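Local coordinates for protein NADP-dependent glyceraldehyde-3-phosphate dehydrogenase (Bacillus halodurans, PDB 3PRL) that probably catalyses the NADP-dependent, non-phosphorylating oxidation of glyceraldehyde 3-phosphate, as a member of the aldehyde dehydrogenase family, at residues D[94-99]-D[189-194]; D[109-113]-D[164-170]. All blocks are in the same frame, centred on the assembly; numbering follows the deposited sequence.

Contact 1: residues D[94-99]-D[189-194]; sequences LIMHEV and TQGSLS
Glu98, in the last turn of helix 88-98, accepts backbone N-H groups at the start of helix 192-204 in a buried, mainly polar contact within the aldehyde dehydrogenase fold. Its carboxylate is shared out over one turn of backbone. OE2 takes the N-H of Leu193 at 2.8 Å on its syn side, about 26° out of the carboxylate plane, and a weak bond from the N-H of Gly191, the N-cap residue. OE1 is gripped twice by Ser194: its N reaches OE1 at 2.7 Å, again from the syn side, while its OG donates to OE1 nearly along the C-O axis, also at 2.7 Å. The chain of Glu98 is extended beyond CG, and that stretch carries the acid across to the helix end; CB and CG of Leu193 lie against OE2. Going the other way, Gln190 bends at chi2 (62°) and slides past Glu98, and its NE2 donates to Glu98 O at 2.7 Å in a fairly straight bond of 162°. Apolar packing is modest: Leu94 CD2 rests on Leu193 CB at 3.8 Å, and Ile95 CG1 lies beside Ser194 OG. An alanine in place of Glu98 would probably leave the N-H groups of Leu193 and Ser194 without their acceptor and open a gap beside Leu193. Segment 189-194 begins with Thr189, which binds NADP(+), so the contact lies next to the cofactor site. A buried carboxylate facing the N-H groups of a helix's first turn is likely to be stabilised by the helix dipole.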
ATOM      1  N   LEU D  94     -26.478 -21.288 -23.844  1.00 32.81           N
ATOM      2  CA  LEU D  94     -25.514 -21.484 -24.926  1.00 32.95           C
ATOM      3  C   LEU D  94     -24.292 -22.209 -24.381  1.00 32.52           C
ATOM      4  O   LEU D  94     -23.829 -23.193 -24.958  1.00 32.23           O
ATOM      5  CB  LEU D  94     -25.118 -20.151 -25.573  1.00 32.52           C
ATOM      6  CG  LEU D  94     -24.508 -20.190 -26.974  1.00 33.84           C
ATOM      7  CD1 LEU D  94     -25.526 -20.575 -28.027  1.00 33.46           C
ATOM      8  CD2 LEU D  94     -23.920 -18.841 -27.324  1.00 32.48           C
ATOM      9  N   ILE D  95     -23.792 -21.738 -23.248  1.00 32.48           N
ATOM     10  CA  ILE D  95     -22.689 -22.426 -22.573  1.00 31.82           C
ATOM     11  C   ILE D  95     -22.983 -23.915 -22.301  1.00 32.59           C
ATOM     12  O   ILE D  95     -22.187 -24.770 -22.686  1.00 32.35           O
ATOM     13  CB  ILE D  95     -22.246 -21.722 -21.277  1.00 30.61           C
ATOM     14  CG1 ILE D  95     -21.805 -20.284 -21.570  1.00 28.97           C
ATOM     15  CG2 ILE D  95     -21.122 -22.524 -20.624  1.00 28.73           C
ATOM     16  CD1 ILE D  95     -21.621 -19.418 -20.312  1.00 29.94           C
ATOM     17  N   MET D  96     -24.109 -24.237 -21.654  1.00 34.04           N
ATOM     18  CA  MET D  96     -24.375 -25.661 -21.347  1.00 34.72           C
ATOM     19  C   MET D  96     -24.352 -26.552 -22.593  1.00 34.31           C
ATOM     20  O   MET D  96     -23.778 -27.632 -22.550  1.00 33.87           O
ATOM     21  CB  MET D  96     -25.615 -25.928 -20.466  1.00 36.31           C
ATOM     22  CG  MET D  96     -26.892 -25.284 -20.881  1.00 36.23           C
ATOM     23  SD  MET D  96     -28.378 -26.297 -20.664  1.00 37.92           S
ATOM     24  CE  MET D  96     -29.294 -25.661 -22.062  1.00 37.57           C
ATOM     25  N   HIS D  97     -24.924 -26.078 -23.699  1.00 34.18           N
ATOM     26  CA  HIS D  97     -24.903 -26.850 -24.946  1.00 34.82           C
ATOM     27  C   HIS D  97     -23.489 -26.937 -25.536  1.00 33.59           C
ATOM     28  O   HIS D  97     -22.996 -28.038 -25.794  1.00 33.35           O
ATOM     29  CB  HIS D  97     -25.865 -26.272 -26.000  1.00 35.70           C
ATOM     30  CG  HIS D  97     -27.311 -26.573 -25.751  1.00 36.47           C
ATOM     31  ND1 HIS D  97     -28.272 -25.586 -25.676  1.00 36.67           N
ATOM     32  CD2 HIS D  97     -27.965 -27.746 -25.576  1.00 36.83           C
ATOM     33  CE1 HIS D  97     -29.454 -26.134 -25.459  1.00 37.31           C
ATOM     34  NE2 HIS D  97     -29.297 -27.444 -25.391  1.00 37.46           N
ATOM     35  N   GLU D  98     -22.856 -25.772 -25.728  1.00 32.30           N
ATOM     36  CA  GLU D  98     -21.629 -25.623 -26.539  1.00 31.02           C
ATOM     37  C   GLU D  98     -20.428 -26.364 -25.967  1.00 29.12           C
ATOM     38  O   GLU D  98     -19.639 -26.957 -26.713  1.00 28.54           O
ATOM     39  CB  GLU D  98     -21.268 -24.132 -26.708  1.00 31.56           C
ATOM     40  CG  GLU D  98     -20.553 -23.785 -28.020  1.00 35.75           C
ATOM     41  CD  GLU D  98     -19.938 -22.382 -28.036  1.00 31.53           C
ATOM     42  OE1 GLU D  98     -20.259 -21.546 -27.153  1.00 35.21           O
ATOM     43  OE2 GLU D  98     -19.110 -22.102 -28.939  1.00 35.48           O
ATOM     44  N   VAL D  99     -20.275 -26.283 -24.643  1.00 27.10           N
ATOM     45  CA  VAL D  99     -19.160 -26.921 -23.961  1.00 24.90           C
ATOM     46  C   VAL D  99     -19.625 -28.045 -23.024  1.00 23.76           C
ATOM     47  O   VAL D  99     -18.828 -28.617 -22.267  1.00 22.55           O
ATOM     48  CB  VAL D  99     -18.219 -25.876 -23.300  1.00 24.60           C
ATOM     49  CG1 VAL D  99     -17.758 -24.847 -24.340  1.00 23.47           C
ATOM     50  CG2 VAL D  99     -18.894 -25.171 -22.116  1.00 23.43           C
ATOM     51  N   THR D 189     -12.255 -22.302 -30.075  1.00 27.18           N
ATOM     52  CA  THR D 189     -13.274 -22.492 -31.115  1.00 28.08           C
ATOM     53  C   THR D 189     -14.512 -23.185 -30.539  1.00 27.96           C
ATOM     54  O   THR D 189     -15.657 -22.790 -30.818  1.00 27.69           O
ATOM     55  CB  THR D 189     -12.712 -23.217 -32.368  1.00 28.79           C
ATOM     56  OG1 THR D 189     -11.880 -22.309 -33.095  1.00 30.91           O
ATOM     57  CG2 THR D 189     -13.853 -23.696 -33.305  1.00 31.53           C
ATOM     58  N   GLN D 190     -14.284 -24.221 -29.735  1.00 27.94           N
ATOM     59  CA  GLN D 190     -15.362 -24.766 -28.935  1.00 28.37           C
ATOM     60  C   GLN D 190     -15.516 -23.825 -27.732  1.00 27.89           C
ATOM     61  O   GLN D 190     -14.721 -23.873 -26.789  1.00 27.31           O
ATOM     62  CB  GLN D 190     -15.067 -26.210 -28.510  1.00 28.76           C
ATOM     63  CG  GLN D 190     -16.331 -27.041 -28.214  1.00 27.30           C
ATOM     64  CD  GLN D 190     -17.244 -27.201 -29.421  1.00 29.79           C
ATOM     65  OE1 GLN D 190     -16.780 -27.474 -30.529  1.00 28.25           O
ATOM     66  NE2 GLN D 190     -18.555 -27.038 -29.208  1.00 28.21           N
ATOM     67  N   GLY D 191     -16.518 -22.951 -27.801  1.00 28.12           N
ATOM     68  CA  GLY D 191     -16.692 -21.861 -26.828  1.00 27.19           C
ATOM     69  C   GLY D 191     -16.791 -20.504 -27.520  1.00 27.36           C
ATOM     70  O   GLY D 191     -17.213 -19.510 -26.917  1.00 27.64           O
ATOM     71  N   SER D 192     -16.402 -20.459 -28.788  1.00 27.11           N
ATOM     72  CA  SER D 192     -16.494 -19.226 -29.556  1.00 27.52           C
ATOM     73  C   SER D 192     -17.911 -18.616 -29.639  1.00 28.12           C
ATOM     74  O   SER D 192     -18.041 -17.388 -29.655  1.00 28.83           O
ATOM     75  CB  SER D 192     -15.921 -19.437 -30.954  1.00 27.96           C
ATOM     76  OG  SER D 192     -14.523 -19.674 -30.879  1.00 32.36           O
ATOM     77  N   LEU D 193     -18.964 -19.439 -29.702  1.00 27.55           N
ATOM     78  CA  LEU D 193     -20.328 -18.868 -29.717  1.00 27.96           C
ATOM     79  C   LEU D 193     -20.695 -18.163 -28.410  1.00 27.40           C
ATOM     80  O   LEU D 193     -21.285 -17.066 -28.435  1.00 27.81           O
ATOM     81  CB  LEU D 193     -21.412 -19.900 -30.043  1.00 28.52           C
ATOM     82  CG  LEU D 193     -21.335 -20.840 -31.245  1.00 29.66           C
ATOM     83  CD1 LEU D 193     -22.410 -21.896 -31.076  1.00 29.42           C
ATOM     84  CD2 LEU D 193     -21.494 -20.102 -32.584  1.00 29.57           C
ATOM     85  N   SER D 194     -20.380 -18.804 -27.281  1.00 26.23           N
ATOM     86  CA  SER D 194     -20.633 -18.218 -25.965  1.00 26.14           C
ATOM     87  C   SER D 194     -19.821 -16.936 -25.776  1.00 26.28           C
ATOM     88  O   SER D 194     -20.361 -15.927 -25.349  1.00 26.69           O
ATOM     89  CB  SER D 194     -20.367 -19.212 -24.833  1.00 25.62           C
ATOM     90  OG  SER D 194     -21.239 -20.334 -24.903  1.00 30.73           O
TER

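Contact 2: residues D[109-113]-D[164-170]; sequences EVSRT and YPVNLAA
Glu109 sets CG anti to its own backbone N (chi1 173°) and stays extended beyond it, which delivers OE2 to the backbone leading into helix 167-178; Thr113, one turn on, has OG1 beside its backbone N (chi1 -74°) and CG2 facing the same helix. This joins helix 103-124 to the loop and first turn after strand 144-159, in the nucleotide-binding part of the aldehyde dehydrogenase fold. OE2 accepts two nearly straight backbone bonds: Asn167 N at 2.9 Å through the anti lone pair, and Val166 N at 3.0 Å from above the carboxylate plane. Pro165 has no hydrogen to give, and its CD simply packs on OE2 as the ring crosses the acid at about a right angle. The other oxygen, OE1, is paired with Lys101 in a salt bridge; with both oxygens engaged, the carboxylate's rotation is probably restrained. The aliphatic part of Arg112 passes Asn167 ND2 obliquely, CG coming nearest at 3.8 Å, with guanidinium and amide planes 87° apart, and its charge is met by Asp449. Thr113 CG2 touches both Ala170 CB at 3.6 Å and Val166 CG1 at 3.8 Å, while Thr113 OG1 turns back to donate to Glu109 O at 2.8 Å, on the face of that carbonyl plane opposite to Thr113 N.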
ATOM      1  N   GLU D 109     -21.841 -19.474 -14.334  1.00 27.55           N
ATOM      2  CA  GLU D 109     -20.663 -18.913 -14.971  1.00 27.21           C
ATOM      3  C   GLU D 109     -20.893 -17.478 -15.415  1.00 27.34           C
ATOM      4  O   GLU D 109     -20.024 -16.633 -15.212  1.00 27.12           O
ATOM      5  CB  GLU D 109     -20.224 -19.754 -16.172  1.00 27.25           C
ATOM      6  CG  GLU D 109     -19.091 -19.097 -16.961  1.00 25.85           C
ATOM      7  CD  GLU D 109     -18.440 -20.000 -17.981  1.00 26.87           C
ATOM      8  OE1 GLU D 109     -18.900 -21.154 -18.171  1.00 26.20           O
ATOM      9  OE2 GLU D 109     -17.466 -19.535 -18.595  1.00 25.55           O
ATOM     10  N   VAL D 110     -22.050 -17.216 -16.024  1.00 27.84           N
ATOM     11  CA  VAL D 110     -22.434 -15.857 -16.419  1.00 28.37           C
ATOM     12  C   VAL D 110     -22.618 -14.932 -15.191  1.00 28.39           C
ATOM     13  O   VAL D 110     -22.165 -13.789 -15.220  1.00 28.26           O
ATOM     14  CB  VAL D 110     -23.718 -15.822 -17.312  1.00 29.26           C
ATOM     15  CG1 VAL D 110     -23.891 -14.454 -17.962  1.00 30.30           C
ATOM     16  CG2 VAL D 110     -23.695 -16.925 -18.380  1.00 30.32           C
ATOM     17  N   SER D 111     -23.274 -15.425 -14.134  1.00 28.73           N
ATOM     18  CA  SER D 111     -23.482 -14.632 -12.897  1.00 29.58           C
ATOM     19  C   SER D 111     -22.152 -14.206 -12.317  1.00 29.11           C
ATOM     20  O   SER D 111     -21.938 -13.025 -12.026  1.00 29.33           O
ATOM     21  CB  SER D 111     -24.226 -15.418 -11.817  1.00 29.80           C
ATOM     22  OG  SER D 111     -25.486 -15.851 -12.258  1.00 36.04           O
ATOM     23  N   ARG D 112     -21.260 -15.181 -12.163  1.00 28.59           N
ATOM     24  CA  ARG D 112     -19.964 -14.938 -11.550  1.00 28.26           C
ATOM     25  C   ARG D 112     -19.152 -13.986 -12.423  1.00 26.52           C
ATOM     26  O   ARG D 112     -18.419 -13.157 -11.899  1.00 25.47           O
ATOM     27  CB  ARG D 112     -19.209 -16.253 -11.289  1.00 29.19           C
ATOM     28  CG  ARG D 112     -17.879 -16.084 -10.533  1.00 30.91           C
ATOM     29  CD  ARG D 112     -17.313 -17.419 -10.010  1.00 28.95           C
ATOM     30  NE  ARG D 112     -15.851 -17.406  -9.966  1.00 30.44           N
ATOM     31  CZ  ARG D 112     -15.080 -18.465  -9.694  1.00 28.64           C
ATOM     32  NH1 ARG D 112     -15.622 -19.651  -9.431  1.00 30.71           N
ATOM     33  NH2 ARG D 112     -13.752 -18.338  -9.693  1.00 29.99           N
ATOM     34  N   THR D 113     -19.303 -14.116 -13.747  1.00 25.63           N
ATOM     35  CA  THR D 113     -18.585 -13.276 -14.706  1.00 24.91           C
ATOM     36  C   THR D 113     -18.865 -11.786 -14.468  1.00 23.78           C
ATOM     37  O   THR D 113     -17.925 -10.987 -14.378  1.00 22.63           O
ATOM     38  CB  THR D 113     -18.875 -13.692 -16.193  1.00 26.02           C
ATOM     39  OG1 THR D 113     -18.193 -14.912 -16.507  1.00 24.99           O
ATOM     40  CG2 THR D 113     -18.425 -12.630 -17.179  1.00 25.11           C
ATOM     41  N   TYR D 164     -14.109 -22.418 -19.527  1.00 27.87           N
ATOM     42  CA  TYR D 164     -14.926 -21.334 -19.006  1.00 27.30           C
ATOM     43  C   TYR D 164     -14.896 -20.259 -20.085  1.00 25.82           C
ATOM     44  O   TYR D 164     -14.047 -19.394 -20.071  1.00 25.85           O
ATOM     45  CB  TYR D 164     -14.330 -20.791 -17.699  1.00 27.91           C
ATOM     46  CG  TYR D 164     -14.314 -21.756 -16.527  1.00 30.41           C
ATOM     47  CD1 TYR D 164     -15.285 -21.683 -15.530  1.00 28.16           C
ATOM     48  CD2 TYR D 164     -13.309 -22.721 -16.396  1.00 27.98           C
ATOM     49  CE1 TYR D 164     -15.277 -22.569 -14.444  1.00 30.66           C
ATOM     50  CE2 TYR D 164     -13.280 -23.611 -15.309  1.00 30.47           C
ATOM     51  CZ  TYR D 164     -14.278 -23.525 -14.336  1.00 28.29           C
ATOM     52  OH  TYR D 164     -14.276 -24.392 -13.258  1.00 30.82           O
ATOM     53  N   PRO D 165     -15.820 -20.333 -21.044  1.00 25.25           N
ATOM     54  CA  PRO D 165     -15.728 -19.494 -22.235  1.00 24.78           C
ATOM     55  C   PRO D 165     -16.362 -18.090 -22.085  1.00 24.67           C
ATOM     56  O   PRO D 165     -16.319 -17.292 -23.019  1.00 24.91           O
ATOM     57  CB  PRO D 165     -16.461 -20.328 -23.275  1.00 25.04           C
ATOM     58  CG  PRO D 165     -17.510 -21.043 -22.486  1.00 23.43           C
ATOM     59  CD  PRO D 165     -16.951 -21.285 -21.120  1.00 24.85           C
ATOM     60  N   VAL D 166     -16.956 -17.808 -20.933  1.00 24.05           N
ATOM     61  CA  VAL D 166     -17.422 -16.467 -20.621  1.00 24.70           C
ATOM     62  C   VAL D 166     -16.536 -15.980 -19.475  1.00 25.31           C
ATOM     63  O   VAL D 166     -15.842 -14.968 -19.596  1.00 24.64           O
ATOM     64  CB  VAL D 166     -18.975 -16.454 -20.324  1.00 24.86           C
ATOM     65  CG1 VAL D 166     -19.454 -15.111 -19.857  1.00 24.81           C
ATOM     66  CG2 VAL D 166     -19.735 -16.813 -21.589  1.00 25.34           C
ATOM     67  N   ASN D 167     -16.489 -16.762 -18.403  1.00 26.63           N
ATOM     68  CA  ASN D 167     -15.688 -16.439 -17.215  1.00 28.07           C
ATOM     69  C   ASN D 167     -14.201 -16.155 -17.464  1.00 27.77           C
ATOM     70  O   ASN D 167     -13.693 -15.109 -17.053  1.00 27.76           O
ATOM     71  CB  ASN D 167     -15.853 -17.555 -16.177  1.00 30.00           C
ATOM     72  CG  ASN D 167     -15.414 -17.137 -14.800  1.00 30.91           C
ATOM     73  OD1 ASN D 167     -14.216 -17.033 -14.524  1.00 29.48           O
ATOM     74  ND2 ASN D 167     -16.382 -16.889 -13.918  1.00 29.98           N
ATOM     75  N   LEU D 168     -13.506 -17.079 -18.135  1.00 27.25           N
ATOM     76  CA  LEU D 168     -12.067 -16.960 -18.357  1.00 26.43           C
ATOM     77  C   LEU D 168     -11.745 -16.045 -19.538  1.00 25.55           C
ATOM     78  O   LEU D 168     -10.598 -15.619 -19.710  1.00 25.60           O
ATOM     79  CB  LEU D 168     -11.422 -18.347 -18.526  1.00 27.30           C
ATOM     80  CG  LEU D 168     -11.518 -19.322 -17.342  1.00 24.91           C
ATOM     81  CD1 LEU D 168     -10.722 -20.564 -17.635  1.00 27.37           C
ATOM     82  CD2 LEU D 168     -11.056 -18.678 -16.054  1.00 26.93           C
ATOM     83  N   ALA D 169     -12.769 -15.713 -20.325  1.00 24.50           N
ATOM     84  CA  ALA D 169     -12.660 -14.660 -21.334  1.00 24.19           C
ATOM     85  C   ALA D 169     -12.751 -13.227 -20.734  1.00 23.71           C
ATOM     86  O   ALA D 169     -11.820 -12.423 -20.871  1.00 23.11           O
ATOM     87  CB  ALA D 169     -13.705 -14.879 -22.416  1.00 24.51           C
ATOM     88  N   ALA D 170     -13.859 -12.924 -20.059  1.00 23.91           N
ATOM     89  CA  ALA D 170     -14.027 -11.645 -19.329  1.00 24.16           C
ATOM     90  C   ALA D 170     -12.970 -11.348 -18.250  1.00 24.13           C
ATOM     91  O   ALA D 170     -12.647 -10.191 -17.985  1.00 24.15           O
ATOM     92  CB  ALA D 170     -15.386 -11.579 -18.721  1.00 24.37           C
TER

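Both contacts are buried, and in each a glutamate from one of two successive helices, 88-98 and 103-124, accepts backbone N-H groups where another helix begins. Contact 2 is nested in the chain loop that contact 1 closes, and their centres lie about 12 Å apart. They also meet directly: Ile95 CD1 packs on Val166 CG2 at 3.5 Å, and Gly191 O lies against Pro165 CB. The chemistry differs in how each acid is used. In contact 1 both oxygens serve one helix end, whereas in contact 2 one oxygen takes the backbone and the other a lysine. Contact 1 contains the cofactor-binding Thr189; contact 2 lies nearer the centre of the chain.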